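Local coordinates for protein hydrolase, putative (Plasmodium vivax, PDB 2B30) that is of unknown function but probably acts as a metal-dependent phosphatase of the haloacid dehalogenase (HAD) superfamily, with a calcium ion bound in the crystal, at residues V18-I32 against A288-K300. Residues are numbered along the deposited sequence; the frame is centred on the assembly and turned at random.
Sequences VEEALKGADIKLLLI and AVAYLLKKVFDLK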
loop_
_atom_site.group_PDB
_atom_site.type_symbol
_atom_site.label_atom_id
_atom_site.label_comp_id
_atom_site.label_asym_id
_atom_site.label_seq_id
_atom_site.Cartn_x
_atom_site.Cartn_y
_atom_site.Cartn_z
ATOM N N VAL A 18 24.104 0.015 -10.334
ATOM C CA VAL A 18 22.961 -0.690 -10.881
ATOM C C VAL A 18 23.204 -2.178 -10.826
ATOM O O VAL A 18 22.393 -2.928 -10.277
ATOM C CB VAL A 18 22.696 -0.278 -12.345
ATOM C CG1 VAL A 18 21.613 -1.157 -12.980
ATOM C CG2 VAL A 18 22.312 1.201 -12.421
ATOM N N GLU A 19 24.318 -2.612 -11.400
ATOM C CA GLU A 19 24.632 -4.031 -11.383
ATOM C C GLU A 19 24.962 -4.493 -9.958
ATOM O O GLU A 19 24.765 -5.660 -9.622
ATOM C CB GLU A 19 25.711 -4.393 -12.409
ATOM C CG GLU A 19 27.017 -3.636 -12.310
ATOM C CD GLU A 19 27.905 -3.862 -13.531
ATOM O OE1 GLU A 19 27.376 -3.917 -14.667
ATOM O OE2 GLU A 19 29.135 -3.983 -13.358
ATOM N N GLU A 20 25.418 -3.571 -9.115
ATOM C CA GLU A 20 25.561 -3.845 -7.691
ATOM C C GLU A 20 24.176 -4.068 -7.081
ATOM O O GLU A 20 23.920 -5.094 -6.448
ATOM C CB GLU A 20 26.283 -2.691 -6.990
ATOM N N ALA A 21 23.273 -3.119 -7.317
ATOM C CA ALA A 21 21.890 -3.203 -6.826
ATOM C C ALA A 21 21.114 -4.471 -7.248
ATOM O O ALA A 21 20.073 -4.783 -6.655
ATOM C CB ALA A 21 21.113 -1.952 -7.251
ATOM N N LEU A 22 21.612 -5.177 -8.267
ATOM C CA LEU A 22 20.973 -6.385 -8.803
ATOM C C LEU A 22 21.680 -7.683 -8.393
ATOM O O LEU A 22 21.273 -8.770 -8.826
ATOM C CB LEU A 22 20.953 -6.312 -10.338
ATOM C CG LEU A 22 20.101 -5.226 -11.003
ATOM C CD1 LEU A 22 20.471 -5.068 -12.467
ATOM C CD2 LEU A 22 18.624 -5.546 -10.872
ATOM N N LYS A 23 22.737 -7.578 -7.580
ATOM C CA LYS A 23 23.592 -8.729 -7.274
ATOM C C LYS A 23 22.766 -9.971 -6.905
ATOM O O LYS A 23 22.091 -9.975 -5.878
ATOM N N GLY A 24 22.798 -11.002 -7.756
ATOM C CA GLY A 24 22.131 -12.287 -7.468
ATOM C C GLY A 24 20.599 -12.304 -7.521
ATOM O O GLY A 24 19.956 -13.130 -6.867
ATOM N N ALA A 25 20.020 -11.400 -8.308
ATOM C CA ALA A 25 18.575 -11.294 -8.448
ATOM C C ALA A 25 18.056 -12.382 -9.373
ATOM O O ALA A 25 18.552 -12.535 -10.484
ATOM C CB ALA A 25 18.207 -9.931 -9.014
ATOM N N ASP A 26 17.042 -13.114 -8.917
ATOM C CA ASP A 26 16.363 -14.133 -9.724
ATOM C C ASP A 26 15.064 -13.573 -10.307
ATOM O O ASP A 26 13.974 -14.062 -10.012
ATOM C CB ASP A 26 16.073 -15.362 -8.857
ATOM C CG ASP A 26 15.452 -16.506 -9.637
ATOM O OD1 ASP A 26 15.936 -16.802 -10.742
ATOM O OD2 ASP A 26 14.474 -17.105 -9.139
ATOM N N ILE A 27 15.186 -12.554 -11.146
ATOM C CA ILE A 27 14.033 -11.833 -11.673
ATOM C C ILE A 27 13.228 -12.653 -12.676
ATOM O O ILE A 27 13.784 -13.212 -13.623
ATOM C CB ILE A 27 14.466 -10.501 -12.339
ATOM C CG1 ILE A 27 14.983 -9.529 -11.276
ATOM C CG2 ILE A 27 13.309 -9.852 -13.121
ATOM C CD1 ILE A 27 15.888 -8.447 -11.838
ATOM N N LYS A 28 11.912 -12.688 -12.457
ATOM C CA LYS A 28 10.964 -13.350 -13.351
ATOM C C LYS A 28 9.849 -12.429 -13.891
ATOM O O LYS A 28 9.110 -12.834 -14.798
ATOM C CB LYS A 28 10.365 -14.571 -12.636
ATOM C CG LYS A 28 11.379 -15.684 -12.492
ATOM C CD LYS A 28 10.899 -16.837 -11.636
ATOM C CE LYS A 28 12.007 -17.902 -11.477
ATOM N NZ LYS A 28 11.687 -18.959 -10.453
ATOM N N LEU A 29 9.739 -11.206 -13.353
ATOM C CA LEU A 29 8.675 -10.263 -13.729
ATOM C C LEU A 29 9.257 -8.876 -13.937
ATOM O O LEU A 29 9.896 -8.336 -13.029
ATOM C CB LEU A 29 7.618 -10.174 -12.627
ATOM C CG LEU A 29 6.141 -10.046 -13.030
ATOM C CD1 LEU A 29 5.327 -9.468 -11.870
ATOM C CD2 LEU A 29 5.913 -9.239 -14.279
ATOM N N LEU A 30 9.035 -8.298 -15.121
ATOM C CA LEU A 30 9.447 -6.917 -15.396
ATOM C C LEU A 30 8.225 -6.009 -15.331
ATOM O O LEU A 30 7.293 -6.161 -16.124
ATOM C CB LEU A 30 10.126 -6.792 -16.767
ATOM C CG LEU A 30 11.278 -7.753 -17.101
ATOM C CD1 LEU A 30 11.853 -7.455 -18.495
ATOM C CD2 LEU A 30 12.385 -7.717 -16.045
ATOM N N LEU A 31 8.238 -5.070 -14.386
ATOM C CA LEU A 31 7.155 -4.116 -14.200
ATOM C C LEU A 31 7.627 -2.725 -14.615
ATOM O O LEU A 31 8.408 -2.090 -13.918
ATOM C CB LEU A 31 6.702 -4.109 -12.742
ATOM C CG LEU A 31 6.203 -5.439 -12.155
ATOM C CD1 LEU A 31 5.816 -5.190 -10.727
ATOM C CD2 LEU A 31 5.019 -6.075 -12.929
ATOM N N ILE A 32 7.127 -2.248 -15.747
ATOM C CA ILE A 32 7.681 -1.086 -16.418
ATOM C C ILE A 32 6.649 0.016 -16.463
ATOM O O ILE A 32 5.549 -0.187 -16.981
ATOM C CB ILE A 32 8.059 -1.446 -17.858
ATOM C CG1 ILE A 32 8.926 -2.712 -17.873
ATOM C CG2 ILE A 32 8.760 -0.262 -18.542
ATOM C CD1 ILE A 32 9.340 -3.157 -19.277
ATOM N N ALA A 288 16.459 4.339 -20.870
ATOM C CA ALA A 288 16.708 3.773 -19.531
ATOM C C ALA A 288 16.161 2.372 -19.313
ATOM O O ALA A 288 16.757 1.587 -18.588
ATOM C CB ALA A 288 16.178 4.706 -18.458
ATOM N N VAL A 289 15.027 2.056 -19.923
ATOM C CA VAL A 289 14.476 0.701 -19.845
ATOM C C VAL A 289 15.416 -0.271 -20.559
ATOM O O VAL A 289 15.840 -1.266 -19.985
ATOM C CB VAL A 289 13.070 0.610 -20.466
ATOM C CG1 VAL A 289 12.549 -0.830 -20.403
ATOM C CG2 VAL A 289 12.111 1.578 -19.764
ATOM N N ALA A 290 15.752 0.039 -21.808
ATOM C CA ALA A 290 16.769 -0.721 -22.550
ATOM C C ALA A 290 18.037 -0.929 -21.709
ATOM O O ALA A 290 18.522 -2.054 -21.580
ATOM C CB ALA A 290 17.106 -0.015 -23.866
ATOM N N TYR A 291 18.541 0.159 -21.123
ATOM C CA TYR A 291 19.730 0.132 -20.261
ATOM C C TYR A 291 19.601 -0.829 -19.082
ATOM O O TYR A 291 20.514 -1.604 -18.807
ATOM C CB TYR A 291 20.027 1.540 -19.735
ATOM C CG TYR A 291 21.159 1.607 -18.725
ATOM C CD1 TYR A 291 22.488 1.657 -19.144
ATOM C CD2 TYR A 291 20.901 1.636 -17.354
ATOM C CE1 TYR A 291 23.527 1.721 -18.228
ATOM C CE2 TYR A 291 21.936 1.708 -16.431
ATOM C CZ TYR A 291 23.248 1.743 -16.875
ATOM O OH TYR A 291 24.289 1.802 -15.976
ATOM N N LEU A 292 18.469 -0.769 -18.388
ATOM C CA LEU A 292 18.248 -1.604 -17.215
ATOM C C LEU A 292 18.040 -3.066 -17.599
ATOM O O LEU A 292 18.630 -3.952 -16.988
ATOM C CB LEU A 292 17.060 -1.075 -16.410
ATOM C CG LEU A 292 16.606 -1.788 -15.134
ATOM C CD1 LEU A 292 17.761 -2.119 -14.216
ATOM C CD2 LEU A 292 15.591 -0.922 -14.408
ATOM N N LEU A 293 17.226 -3.327 -18.617
ATOM C CA LEU A 293 16.951 -4.712 -19.022
ATOM C C LEU A 293 18.224 -5.435 -19.486
ATOM O O LEU A 293 18.389 -6.633 -19.221
ATOM C CB LEU A 293 15.877 -4.780 -20.121
ATOM C CG LEU A 293 14.483 -4.196 -19.851
ATOM C CD1 LEU A 293 13.454 -4.843 -20.771
ATOM C CD2 LEU A 293 14.057 -4.355 -18.398
ATOM N N LYS A 294 19.118 -4.708 -20.163
ATOM C CA LYS A 294 20.405 -5.267 -20.582
ATOM C C LYS A 294 21.208 -5.748 -19.364
ATOM O O LYS A 294 21.784 -6.839 -19.377
ATOM C CB LYS A 294 21.210 -4.244 -21.401
ATOM N N LYS A 295 21.216 -4.950 -18.303
ATOM C CA LYS A 295 21.932 -5.332 -17.081
ATOM C C LYS A 295 21.242 -6.480 -16.336
ATOM O O LYS A 295 21.904 -7.279 -15.660
ATOM C CB LYS A 295 22.145 -4.118 -16.165
ATOM C CG LYS A 295 22.985 -3.015 -16.826
ATOM C CD LYS A 295 24.053 -2.448 -15.900
ATOM C CE LYS A 295 25.102 -1.620 -16.652
ATOM N NZ LYS A 295 26.059 -2.444 -17.466
ATOM N N VAL A 296 19.919 -6.572 -16.476
ATOM C CA VAL A 296 19.171 -7.704 -15.934
ATOM C C VAL A 296 19.446 -8.966 -16.743
ATOM O O VAL A 296 19.596 -10.042 -16.159
ATOM C CB VAL A 296 17.646 -7.437 -15.879
ATOM C CG1 VAL A 296 16.881 -8.694 -15.445
ATOM C CG2 VAL A 296 17.342 -6.300 -14.919
ATOM N N PHE A 297 19.524 -8.832 -18.070
ATOM C CA PHE A 297 19.737 -9.993 -18.951
ATOM C C PHE A 297 21.049 -10.708 -18.677
ATOM O O PHE A 297 21.081 -11.935 -18.641
ATOM C CB PHE A 297 19.694 -9.608 -20.443
ATOM C CG PHE A 297 18.342 -9.144 -20.927
ATOM C CD1 PHE A 297 17.167 -9.685 -20.426
ATOM C CD2 PHE A 297 18.253 -8.169 -21.898
ATOM C CE1 PHE A 297 15.941 -9.240 -20.871
ATOM C CE2 PHE A 297 17.021 -7.731 -22.355
ATOM C CZ PHE A 297 15.869 -8.265 -21.841
ATOM N N ASP A 298 22.130 -9.959 -18.479
ATOM C CA ASP A 298 23.437 -10.593 -18.295
ATOM C C ASP A 298 23.716 -11.058 -16.861
ATOM O O ASP A 298 24.803 -11.560 -16.582
ATOM C CB ASP A 298 24.583 -9.735 -18.865
ATOM C CG ASP A 298 24.630 -8.355 -18.279
ATOM O OD1 ASP A 298 24.387 -8.224 -17.059
ATOM O OD2 ASP A 298 24.914 -7.407 -19.047
ATOM N N LEU A 299 22.740 -10.923 -15.964
ATOM C CA LEU A 299 22.734 -11.739 -14.750
ATOM C C LEU A 299 22.662 -13.226 -15.130
ATOM O O LEU A 299 23.292 -14.050 -14.488
ATOM C CB LEU A 299 21.540 -11.412 -13.852
ATOM C CG LEU A 299 21.409 -10.051 -13.174
ATOM C CD1 LEU A 299 19.999 -9.896 -12.602
ATOM C CD2 LEU A 299 22.446 -9.879 -12.082
ATOM N N LYS A 300 21.888 -13.564 -16.164
ATOM C CA LYS A 300 21.700 -14.962 -16.585
ATOM C C LYS A 300 22.712 -15.344 -17.655
ATOM O O LYS A 300 23.908 -15.173 -17.458
ATOM C CB LYS A 300 20.267 -15.198 -17.095
#
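Leu30 and Leu293, Ile27 and Val296 illustrate how one helix seals a face of a central sheet: apolar branches from helix 288-297 are matched, turn by turn, to those of 18-32. On the strand, Leu30 sets CD1 against both methyls of Leu293, 3.8 Å from CD2, and Ile32 meets Val289 with two branches, CG2 on CG2 at 4.0 Å and CD1 beside CG1. Nearer the helix C-terminus, Ile27 reaches across Val296 at roughly a right angle, its CD1 3.7 Å from CG1 and also touching CG2. Leu22, earlier in 18-32, brings its CD1 to that same CG2. Leu299 ends the row: CD1 lies 4.0 Å from Ala25 CB, while CD2 rests 3.6 Å from Leu22 O, the acceptor that closes the type II turn of Leu22 to Ala25. Val18 CG2, meanwhile, approaches the Tyr291 ring at its edge, near the ring plane.

The setting is the Rossmann-like core of a HAD hydrolase. Strand 29-33 is central in its sheet and ends at Asp33, a calcium ligand, and the C-terminal helix packs on it beside helix 48-60, whose Ala53 and Ala57 touch Leu293 and Leu30. From strands 243-247 and 261-264, Leu244 and Phe263 add to the apolar layer around Leu22.

The charged contact is the pair of Lys295 and Glu19. A bend at chi2 (-135°) lays Lys295 CD 4.0 Å from Val18 CG1, and a second at chi4 (-73°) turns NZ to Glu19 OE1 in a long salt bridge of 3.4 Å, weak as a hydrogen bond.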